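Group II chitinase (Ostrinia furnacalis, PDB 6JAX) probably binds chitin and cleaves it internally as an endochitinase, this chain being one glycoside hydrolase family 18 catalytic domain of a much longer protein. Local coordinates at residues S17-G22 / T57-D62; D88-K93 / C132-C137; Y198-Q203 / T223-N228. All coordinates share one frame; numbering follows the deposited sequence. Where two conformers were deposited one is given.

Contact 1: S17-G22 / T57-D62; sequences SWYRPG and TWSDYD. With GCS (2-amino-2-deoxy-beta-D-glucopyranose), chain C.
Trp18 and Trp58 reach for each other with the same first torsion. In both, CG stands anti to the backbone N (chi1 -165° for Trp18 and 176° for Trp58). Each indole therefore extends from its backbone toward the other segment. The long directions of the two side chains cross at about a right angle, yet the ring planes stay near parallel. The six-membered ring of Trp18 and the five-membered ring of Trp58 are inclined at 29° and slid apart, so they barely overlap. Trp18 CZ3 is 3.5 Å from Trp58 CD1. Trp18 also touches the helix, its CE3 3.8 Å from Ser59 CB.

Tyr19 comes in beside Trp18 and brings its phenol end to Trp58. Its OH lies in the plane of the Trp58 ring, at the edge, 3.4 Å from Trp58 CD1. The hydroxyl has a hydrogen bond to Asp56, which fixes the end of the side chain. One face of the Tyr19 ring carries the chain C glucosamine. The sugar O1 sits over the ring centre, and sugar C2 is 3.7 Å from Tyr19 CE2. Such sugar-on-aromatic packing is characteristic of the substrate cleft of family 18 chitinases. Trp18 lies on the other side of the Tyr19 ring plane from the sugar.

Tyr19 is the centre of an inverse gamma turn in the loop between strands 8-14 and 38-46. Helix 57-62 follows strand 52-54, which pairs antiparallel with 38-46. Phe65 of helix 65-70 meets the Trp18 ring and touches Ser59.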
# COMPACT_ATOMS: atom_id res chain seq x y z
N SER A 17 -4.66 -3.36 13.23
CA SER A 17 -3.52 -2.95 14.04
C SER A 17 -3.92 -2.68 15.49
O SER A 17 -3.04 -2.54 16.34
CB SER A 17 -2.86 -1.72 13.41
OG SER A 17 -3.75 -0.62 13.31
N TRP A 18 -5.22 -2.63 15.78
CA TRP A 18 -5.71 -2.52 17.15
C TRP A 18 -5.33 -3.74 17.97
O TRP A 18 -5.06 -3.64 19.17
CB TRP A 18 -7.23 -2.37 17.11
CG TRP A 18 -7.87 -1.91 18.36
CD1 TRP A 18 -7.37 -1.05 19.28
CD2 TRP A 18 -9.19 -2.25 18.79
NE1 TRP A 18 -8.29 -0.84 20.28
CE2 TRP A 18 -9.42 -1.57 20.00
CE3 TRP A 18 -10.20 -3.06 18.27
CZ2 TRP A 18 -10.61 -1.68 20.71
CZ3 TRP A 18 -11.39 -3.17 18.98
CH2 TRP A 18 -11.58 -2.49 20.18
N TYR A 19 -5.33 -4.92 17.33
CA TYR A 19 -5.16 -6.21 18.00
C TYR A 19 -3.68 -6.59 18.02
O TYR A 19 -3.25 -7.57 17.41
CB TYR A 19 -5.97 -7.28 17.29
CG TYR A 19 -7.45 -7.00 17.15
CD1 TYR A 19 -8.32 -7.24 18.20
CD2 TYR A 19 -7.98 -6.50 15.95
CE1 TYR A 19 -9.68 -7.00 18.08
CE2 TYR A 19 -9.35 -6.25 15.82
CZ TYR A 19 -10.19 -6.50 16.89
OH TYR A 19 -11.55 -6.27 16.80
N ARG A 20 -2.91 -5.76 18.71
CA ARG A 20 -1.48 -5.95 18.90
C ARG A 20 -1.13 -5.66 20.35
O ARG A 20 -1.78 -4.82 20.99
CB ARG A 20 -0.66 -5.04 17.98
CG ARG A 20 -0.84 -5.43 16.52
CD ARG A 20 0.05 -4.63 15.56
NE ARG A 20 -0.18 -5.13 14.20
CZ ARG A 20 -0.08 -4.39 13.10
NH1 ARG A 20 0.26 -3.12 13.18
NH2 ARG A 20 -0.34 -4.94 11.92
N PRO A 21 -0.12 -6.33 20.89
CA PRO A 21 0.22 -6.14 22.31
C PRO A 21 1.04 -4.89 22.56
O PRO A 21 1.76 -4.40 21.68
CB PRO A 21 1.04 -7.39 22.62
CG PRO A 21 1.75 -7.67 21.33
CD PRO A 21 0.74 -7.33 20.24
N GLY A 22 0.94 -4.40 23.79
CA GLY A 22 1.83 -3.34 24.26
C GLY A 22 1.89 -2.16 23.31
O GLY A 22 0.87 -1.62 22.88
N THR A 57 -16.95 -6.08 12.83
CA THR A 57 -18.00 -5.27 13.43
C THR A 57 -17.61 -4.77 14.81
O THR A 57 -18.00 -3.66 15.19
CB THR A 57 -19.32 -6.03 13.50
OG1 THR A 57 -19.11 -7.26 14.20
CG2 THR A 57 -19.82 -6.33 12.09
N TRP A 58 -16.85 -5.55 15.57
CA TRP A 58 -16.46 -5.12 16.92
C TRP A 58 -15.69 -3.80 16.88
O TRP A 58 -15.97 -2.89 17.67
CB TRP A 58 -15.62 -6.20 17.60
CG TRP A 58 -15.07 -5.84 18.98
CD1 TRP A 58 -13.75 -5.77 19.34
CD2 TRP A 58 -15.82 -5.53 20.16
NE1 TRP A 58 -13.63 -5.44 20.67
CE2 TRP A 58 -14.89 -5.28 21.20
CE3 TRP A 58 -17.19 -5.42 20.45
CZ2 TRP A 58 -15.28 -4.94 22.50
CZ3 TRP A 58 -17.57 -5.07 21.74
CH2 TRP A 58 -16.63 -4.84 22.74
N SER A 59 -14.72 -3.67 15.98
CA SER A 59 -13.99 -2.40 15.92
C SER A 59 -14.75 -1.37 15.09
O SER A 59 -15.06 -0.27 15.57
CB SER A 59 -12.58 -2.61 15.36
OG SER A 59 -12.64 -3.15 14.05
N ASP A 60 -15.07 -1.73 13.84
CA ASP A 60 -15.63 -0.78 12.88
C ASP A 60 -16.91 -0.13 13.40
O ASP A 60 -17.13 1.07 13.20
CB ASP A 60 -15.93 -1.49 11.55
CG ASP A 60 -14.72 -2.16 10.95
OD1 ASP A 60 -13.59 -1.78 11.29
OD2 ASP A 60 -14.92 -3.07 10.12
N TYR A 61 -17.80 -0.93 13.99
CA TYR A 61 -19.11 -0.48 14.43
C TYR A 61 -19.18 -0.32 15.95
O TYR A 61 -19.42 0.78 16.45
CB TYR A 61 -20.19 -1.48 13.98
CG TYR A 61 -20.44 -1.56 12.48
CD1 TYR A 61 -20.15 -0.49 11.65
CD2 TYR A 61 -20.99 -2.71 11.92
CE1 TYR A 61 -20.40 -0.56 10.28
CE2 TYR A 61 -21.24 -2.79 10.54
CZ TYR A 61 -20.94 -1.70 9.74
OH TYR A 61 -21.18 -1.76 8.38
N ASP A 62 -18.97 -1.42 16.70
CA ASP A 62 -19.26 -1.38 18.13
C ASP A 62 -18.35 -0.41 18.87
O ASP A 62 -18.77 0.21 19.86
CB ASP A 62 -19.13 -2.78 18.73
CG ASP A 62 -20.13 -3.76 18.14
OD1 ASP A 62 -21.14 -3.30 17.56
OD2 ASP A 62 -19.91 -4.99 18.25
C1 GCS C . -9.24 -10.62 15.22
C2 GCS C . -9.94 -9.63 14.32
C3 GCS C . -9.46 -9.65 12.90
C4 GCS C . -7.96 -9.71 12.66
C5 GCS C . -7.25 -10.56 13.75
C6 GCS C . -5.83 -10.16 14.01
N2 GCS C . -11.40 -9.96 14.40
O1 GCS C . -9.63 -10.41 16.50
O3 GCS C . -9.97 -8.45 12.28
O4 GCS C . -7.76 -10.27 11.33
O5 GCS C . -7.76 -10.41 15.12
O6 GCS C . -5.50 -10.76 15.24

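Contact 2: D88-K93 / C132-C137; sequences DSAGDK and CWQVDC. With GCS (2-amino-2-deoxy-beta-D-glucopyranose), chain B; GCS (2-amino-2-deoxy-beta-D-glucopyranose), chain D.
Trp133 and Gln134 bury the most surface in this contact, and they grip the loop 88-93 at two places. The Trp133 indole lies against the backbone of Gly91 and Asp92. Gly91 O stands 3.5 Å above the Trp133 ring plane. Over the same ring, Asp92 CA makes a CH-pi contact, 3.9 Å from the centroid of the six-membered ring and 19° off its normal. Asp92 CB comes closer to the benzo end, at 3.3 Å from Trp133 CH2. The indole N-H is used on another residue: NE1 is hydrogen-bonded to Asp144 of helix 143-159.

The two loops follow strands 78-84 and 122-126, which are parallel neighbours in the TIM barrel of this family 18 domain. Ser89 OG and the Gln134 backbone both hydrogen-bond to the backbone of Glu128. Glu128 ends a DxxDxDxE sequence motif and probably corresponds to the family's catalytic acid. Segment 132-137 is closed on itself by the Cys132-Cys137 disulfide.

Gln134 lies along Ala90. Its CG is anti to the carbonyl carbon (chi1 -76°), and the chain is extended beyond it. This places Gln134 NE2 3.6 Å from Ala90 CB. NE2 is hydrogen-bonded to Trp86 O. At the other end of the amide, a water donates to Gln134 OE1 at 3.2 Å and accepts from Gly91 N at 3.1 Å. Val135 CB is 3.6 Å from O4 of the chain D glucosamine.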
# COMPACT_ATOMS: atom_id res chain seq x y z
N ASP A 88 -9.24 -10.71 1.17
CA ASP A 88 -10.57 -10.70 0.55
C ASP A 88 -10.49 -10.99 -0.93
O ASP A 88 -11.51 -11.34 -1.54
CB ASP A 88 -11.28 -9.37 0.79
CG ASP A 88 -12.80 -9.53 0.82
OD1 ASP A 88 -13.28 -10.47 1.48
OD2 ASP A 88 -13.50 -8.71 0.19
N SER A 89 -9.31 -10.86 -1.53
CA SER A 89 -9.17 -11.10 -2.96
C SER A 89 -8.91 -12.56 -3.30
O SER A 89 -8.65 -12.88 -4.46
CB SER A 89 -8.05 -10.22 -3.53
OG SER A 89 -8.34 -8.85 -3.31
N ALA A 90 -8.96 -13.45 -2.31
CA ALA A 90 -8.82 -14.87 -2.62
C ALA A 90 -10.05 -15.34 -3.40
O ALA A 90 -11.18 -14.98 -3.09
CB ALA A 90 -8.66 -15.67 -1.32
N GLY A 91 -9.82 -16.11 -4.46
CA GLY A 91 -10.94 -16.71 -5.15
C GLY A 91 -11.68 -15.74 -6.08
O GLY A 91 -11.17 -14.69 -6.48
N ASP A 92 -12.91 -16.12 -6.43
CA ASP A 92 -13.57 -15.55 -7.59
C ASP A 92 -14.64 -14.50 -7.28
O ASP A 92 -15.29 -14.03 -8.21
CB ASP A 92 -14.19 -16.66 -8.45
CG ASP A 92 -15.36 -17.34 -7.78
OD1 ASP A 92 -15.81 -16.91 -6.69
OD2 ASP A 92 -15.85 -18.34 -8.36
N LYS A 93 -14.84 -14.12 -6.02
CA LYS A 93 -16.03 -13.32 -5.74
C LYS A 93 -15.98 -11.93 -6.37
O LYS A 93 -17.02 -11.42 -6.79
CB LYS A 93 -16.31 -13.21 -4.23
CG LYS A 93 -15.34 -12.40 -3.42
CD LYS A 93 -15.93 -12.25 -2.02
CE LYS A 93 -14.87 -11.74 -1.06
NZ LYS A 93 -15.38 -11.77 0.35
N CYS A 132 -5.58 -11.48 -12.62
CA CYS A 132 -4.55 -12.21 -11.89
C CYS A 132 -4.91 -12.26 -10.41
O CYS A 132 -4.35 -11.55 -9.58
CB CYS A 132 -3.18 -11.57 -12.12
SG CYS A 132 -2.83 -11.34 -13.89
N TRP A 133 -5.88 -13.12 -10.09
CA TRP A 133 -6.33 -13.24 -8.70
C TRP A 133 -5.16 -13.62 -7.82
O TRP A 133 -4.53 -14.66 -8.04
CB TRP A 133 -7.43 -14.28 -8.56
CG TRP A 133 -8.59 -14.12 -9.48
CD1 TRP A 133 -8.93 -13.02 -10.22
CD2 TRP A 133 -9.57 -15.12 -9.76
NE1 TRP A 133 -10.07 -13.28 -10.94
CE2 TRP A 133 -10.48 -14.56 -10.67
CE3 TRP A 133 -9.77 -16.43 -9.31
CZ2 TRP A 133 -11.58 -15.27 -11.16
CZ3 TRP A 133 -10.86 -17.13 -9.80
CH2 TRP A 133 -11.75 -16.55 -10.71
N GLN A 134 -4.88 -12.80 -6.81
CA GLN A 134 -3.73 -12.99 -5.93
C GLN A 134 -2.46 -13.30 -6.73
O GLN A 134 -1.65 -14.17 -6.36
CB GLN A 134 -4.02 -14.07 -4.87
CG GLN A 134 -4.94 -13.53 -3.75
CD GLN A 134 -5.07 -14.47 -2.57
OE1 GLN A 134 -4.85 -15.68 -2.69
NE2 GLN A 134 -5.47 -13.93 -1.42
N VAL A 135 -2.28 -12.56 -7.83
CA VAL A 135 -1.11 -12.60 -8.71
C VAL A 135 -0.96 -14.00 -9.31
O VAL A 135 0.16 -14.52 -9.44
CB VAL A 135 0.19 -12.17 -8.00
CG1 VAL A 135 1.25 -11.77 -9.03
CG2 VAL A 135 -0.07 -11.01 -7.02
N ASP A 136 -2.07 -14.62 -9.65
CA ASP A 136 -2.04 -15.85 -10.45
C ASP A 136 -2.86 -15.55 -11.70
O ASP A 136 -4.09 -15.66 -11.67
CB ASP A 136 -2.57 -17.04 -9.68
CG ASP A 136 -2.38 -18.36 -10.42
OD1 ASP A 136 -2.15 -18.32 -11.65
OD2 ASP A 136 -2.47 -19.42 -9.79
N CYS A 137 -2.18 -15.18 -12.79
CA CYS A 137 -2.87 -14.77 -14.01
C CYS A 137 -3.52 -15.94 -14.73
O CYS A 137 -4.29 -15.71 -15.67
CB CYS A 137 -1.90 -14.05 -14.94
SG CYS A 137 -1.20 -12.52 -14.23
C1 GCS B . 3.83 -13.84 -6.60
C2 GCS B . 3.30 -14.85 -7.60
C3 GCS B . 4.38 -15.38 -8.47
C4 GCS B . 5.20 -14.29 -9.12
C5 GCS B . 5.65 -13.25 -8.10
C6 GCS B . 6.24 -12.06 -8.79
N2 GCS B . 2.62 -15.99 -6.89
O3 GCS B . 3.78 -16.20 -9.52
O4 GCS B . 6.38 -14.86 -9.68
O5 GCS B . 4.53 -12.75 -7.32
O6 GCS B . 6.44 -11.07 -7.81
C1 GCS D . 2.12 -11.22 -2.31
C2 GCS D . 2.89 -10.47 -3.38
C3 GCS D . 2.81 -11.19 -4.68
C4 GCS D . 3.24 -12.63 -4.62
C5 GCS D . 2.53 -13.35 -3.46
C6 GCS D . 3.12 -14.71 -3.25
N2 GCS D . 2.27 -9.12 -3.55
O3 GCS D . 3.61 -10.49 -5.68
O4 GCS D . 2.78 -13.32 -5.78
O5 GCS D . 2.63 -12.61 -2.20
O6 GCS D . 2.52 -15.25 -2.09
O HOH W 1 -6.84 -16.77 -4.89

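Contact 3: Y198-Q203 / T223-N228; sequences YDYHGQ and TYFNAN. With NAG (2-acetamido-2-deoxy-beta-D-glucopyranose), chain E; GCS (2-amino-2-deoxy-beta-D-glucopyranose), chain B.
Tyr200 packs its ring against the backbone of residues 225-227, with CG anti to the carbonyl carbon (chi1 -75°) directing it there. Asn226 CA lies over one face, 3.9 Å above the plane and offset toward the rim. Phe225 O stands over the same face, and Tyr200 CD1 is 3.9 Å from Phe225 CB. The phenol end reaches the start of helix 227-236, where Tyr200 OH is 3.3 Å from Ala227 CA. Phe225 returns the contact with its ring edge. Tyr200 O lies in the plane of that ring, 3.3 Å from Phe225 CD2. His201 meets the same ring obliquely, its CE1 4.0 Å from Phe225 CD2, with the planes inclined at 34°.

A water links the two segments. It lies in the plane of the His201 ring, 2.7 Å from His201 NE2, and donates to Phe225 O. On the far side of the imidazole, ND1 is hydrogen-bonded to Asp205. Tyr200 OH is hydrogen-bonded to Thr230, one turn into the helix. Asn226 is the N-cap of that helix, its OD1 accepting from Tyr229 N. Asn228 ND2 is covalently bound to C1 of the N-linked glycan.

Phe225 CE2 is 3.3 Å from O6 of the chain B glucosamine. The loop after barrel strand 192-195 carries Tyr198 and Asp199 of the family's MxYD motif. Asp199 touches two further bound glucosamines, and Phe225 stands at the border of that cleft.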
# COMPACT_ATOMS: atom_id res chain seq x y z
N TYR A 198 5.86 -1.76 -4.00
CA TYR A 198 6.52 -2.52 -2.94
C TYR A 198 6.08 -3.97 -3.07
O TYR A 198 5.27 -4.31 -3.95
CB TYR A 198 6.22 -1.96 -1.54
CG TYR A 198 4.77 -1.58 -1.30
CD1 TYR A 198 3.79 -2.56 -1.20
CD2 TYR A 198 4.41 -0.25 -1.13
CE1 TYR A 198 2.46 -2.21 -0.96
CE2 TYR A 198 3.07 0.11 -0.89
CZ TYR A 198 2.11 -0.88 -0.81
OH TYR A 198 0.79 -0.54 -0.56
N ASP A 199 6.63 -4.83 -2.22
CA ASP A 199 6.45 -6.29 -2.32
C ASP A 199 6.93 -6.82 -3.67
O ASP A 199 6.38 -7.80 -4.20
CB ASP A 199 5.00 -6.71 -2.08
CG ASP A 199 4.54 -6.45 -0.65
OD1 ASP A 199 5.39 -6.23 0.24
OD2 ASP A 199 3.32 -6.46 -0.44
N TYR A 200 7.96 -6.18 -4.24
CA TYR A 200 8.60 -6.72 -5.44
C TYR A 200 9.29 -8.04 -5.15
O TYR A 200 9.45 -8.88 -6.05
CB TYR A 200 9.63 -5.73 -5.96
CG TYR A 200 9.06 -4.52 -6.68
CD1 TYR A 200 8.66 -4.60 -8.01
CD2 TYR A 200 8.95 -3.30 -6.03
CE1 TYR A 200 8.15 -3.49 -8.67
CE2 TYR A 200 8.45 -2.18 -6.69
CZ TYR A 200 8.05 -2.28 -8.01
OH TYR A 200 7.55 -1.14 -8.65
N HIS A 201 9.72 -8.24 -3.90
CA HIS A 201 10.43 -9.44 -3.49
C HIS A 201 10.01 -9.81 -2.08
O HIS A 201 9.62 -8.95 -1.29
CB HIS A 201 11.95 -9.25 -3.53
CG HIS A 201 12.44 -8.95 -4.91
ND1 HIS A 201 12.41 -9.89 -5.92
CD2 HIS A 201 12.90 -7.80 -5.47
CE1 HIS A 201 12.86 -9.34 -7.04
NE2 HIS A 201 13.16 -8.07 -6.79
N GLY A 202 10.13 -11.10 -1.78
CA GLY A 202 9.74 -11.63 -0.49
C GLY A 202 10.03 -13.11 -0.50
O GLY A 202 10.57 -13.64 -1.47
N GLN A 203 9.66 -13.75 0.61
CA GLN A 203 10.00 -15.16 0.84
C GLN A 203 9.59 -16.06 -0.33
O GLN A 203 10.23 -17.09 -0.57
CB GLN A 203 9.34 -15.65 2.13
CG GLN A 203 7.81 -15.59 2.11
CD GLN A 203 7.16 -15.98 3.43
OE1 GLN A 203 7.35 -17.09 3.93
NE2 GLN A 203 6.40 -15.06 4.01
N THR A 223 14.18 -6.46 -15.81
CA THR A 223 14.32 -5.01 -15.77
C THR A 223 13.09 -4.32 -15.23
O THR A 223 13.09 -3.09 -15.14
CB THR A 223 14.61 -4.43 -17.16
OG1 THR A 223 13.57 -4.80 -18.07
CG2 THR A 223 15.97 -4.91 -17.67
N TYR A 224 12.05 -5.09 -14.87
CA TYR A 224 10.71 -4.60 -14.55
C TYR A 224 10.45 -4.44 -13.06
O TYR A 224 9.51 -3.73 -12.70
CB TYR A 224 9.65 -5.57 -15.08
CG TYR A 224 9.75 -5.95 -16.54
CD1 TYR A 224 10.10 -5.01 -17.50
CD2 TYR A 224 9.47 -7.25 -16.95
CE1 TYR A 224 10.18 -5.36 -18.84
CE2 TYR A 224 9.55 -7.60 -18.29
CZ TYR A 224 9.91 -6.65 -19.23
OH TYR A 224 9.99 -6.99 -20.56
N PHE A 225 11.21 -5.12 -12.20
CA PHE A 225 10.87 -5.21 -10.79
C PHE A 225 11.52 -4.07 -10.00
O PHE A 225 12.34 -4.29 -9.11
CB PHE A 225 11.26 -6.57 -10.23
CG PHE A 225 10.20 -7.62 -10.38
CD1 PHE A 225 9.70 -7.93 -11.62
CD2 PHE A 225 9.71 -8.29 -9.27
CE1 PHE A 225 8.73 -8.90 -11.78
CE2 PHE A 225 8.73 -9.26 -9.42
CZ PHE A 225 8.24 -9.56 -10.68
N ASN A 226 11.14 -2.84 -10.34
CA ASN A 226 11.61 -1.68 -9.58
C ASN A 226 10.63 -0.53 -9.79
O ASN A 226 9.92 -0.48 -10.79
CB ASN A 226 13.04 -1.27 -9.99
CG ASN A 226 13.15 -0.95 -11.48
OD1 ASN A 226 12.86 0.17 -11.90
ND2 ASN A 226 13.58 -1.93 -12.28
N ALA A 227 10.59 0.39 -8.81
CA ALA A 227 9.58 1.45 -8.84
C ALA A 227 9.73 2.34 -10.06
O ALA A 227 8.73 2.80 -10.63
CB ALA A 227 9.66 2.29 -7.57
N ASN A 228 10.96 2.58 -10.48
CA ASN A 228 11.20 3.47 -11.64
C ASN A 228 10.50 2.91 -12.89
O ASN A 228 9.83 3.64 -13.56
CB ASN A 228 12.69 3.67 -11.90
CG ASN A 228 12.92 4.52 -13.12
OD1 ASN A 228 12.26 5.50 -13.30
ND2 ASN A 228 13.84 4.12 -13.96
C1 NAG E . 13.95 4.86 -15.24
C2 NAG E . 15.33 4.56 -15.74
C3 NAG E . 15.47 5.13 -17.15
C4 NAG E . 14.39 4.56 -18.04
C5 NAG E . 13.02 4.63 -17.39
C6 NAG E . 11.98 3.92 -18.27
C7 NAG E . 17.21 4.63 -14.21
C8 NAG E . 17.94 5.60 -13.38
N2 NAG E . 16.24 5.21 -14.87
O3 NAG E . 16.70 4.71 -17.66
O4 NAG E . 14.40 5.36 -19.18
O5 NAG E . 13.10 4.14 -16.04
O6 NAG E . 11.80 2.51 -18.10
O7 NAG E . 17.49 3.47 -14.24
C1 GCS B . 3.83 -13.84 -6.60
C2 GCS B . 3.30 -14.85 -7.60
C3 GCS B . 4.38 -15.38 -8.47
C4 GCS B . 5.20 -14.29 -9.12
C5 GCS B . 5.65 -13.25 -8.10
C6 GCS B . 6.24 -12.06 -8.79
N2 GCS B . 2.62 -15.99 -6.89
O3 GCS B . 3.78 -16.20 -9.52
O4 GCS B . 6.38 -14.86 -9.68
O5 GCS B . 4.53 -12.75 -7.32
O6 GCS B . 6.44 -11.07 -7.81
O HOH W 2 14.11 -6.23 -8.50

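Overall arrangement
All three contacts lie in the family 18 domain and each touches bound glucosamine. Contacts 2 and 3 flank one sugar, that of chain B, which Val135 and Phe225 both approach. Their centres are 19 Å apart, and their nearest atoms are about 8 Å apart. Contact 1 lies at a different sugar, that of chain C, farther off. Its centre is 26 Å from that of contact 2 and 31 Å from that of contact 3. Its nearest atoms are about 11 Å from contact 2 and about 13 Å from contact 3. Contacts 1 and 3 lie on opposite sides of the chain's centre. The contacts follow one another along the chain without interleaving.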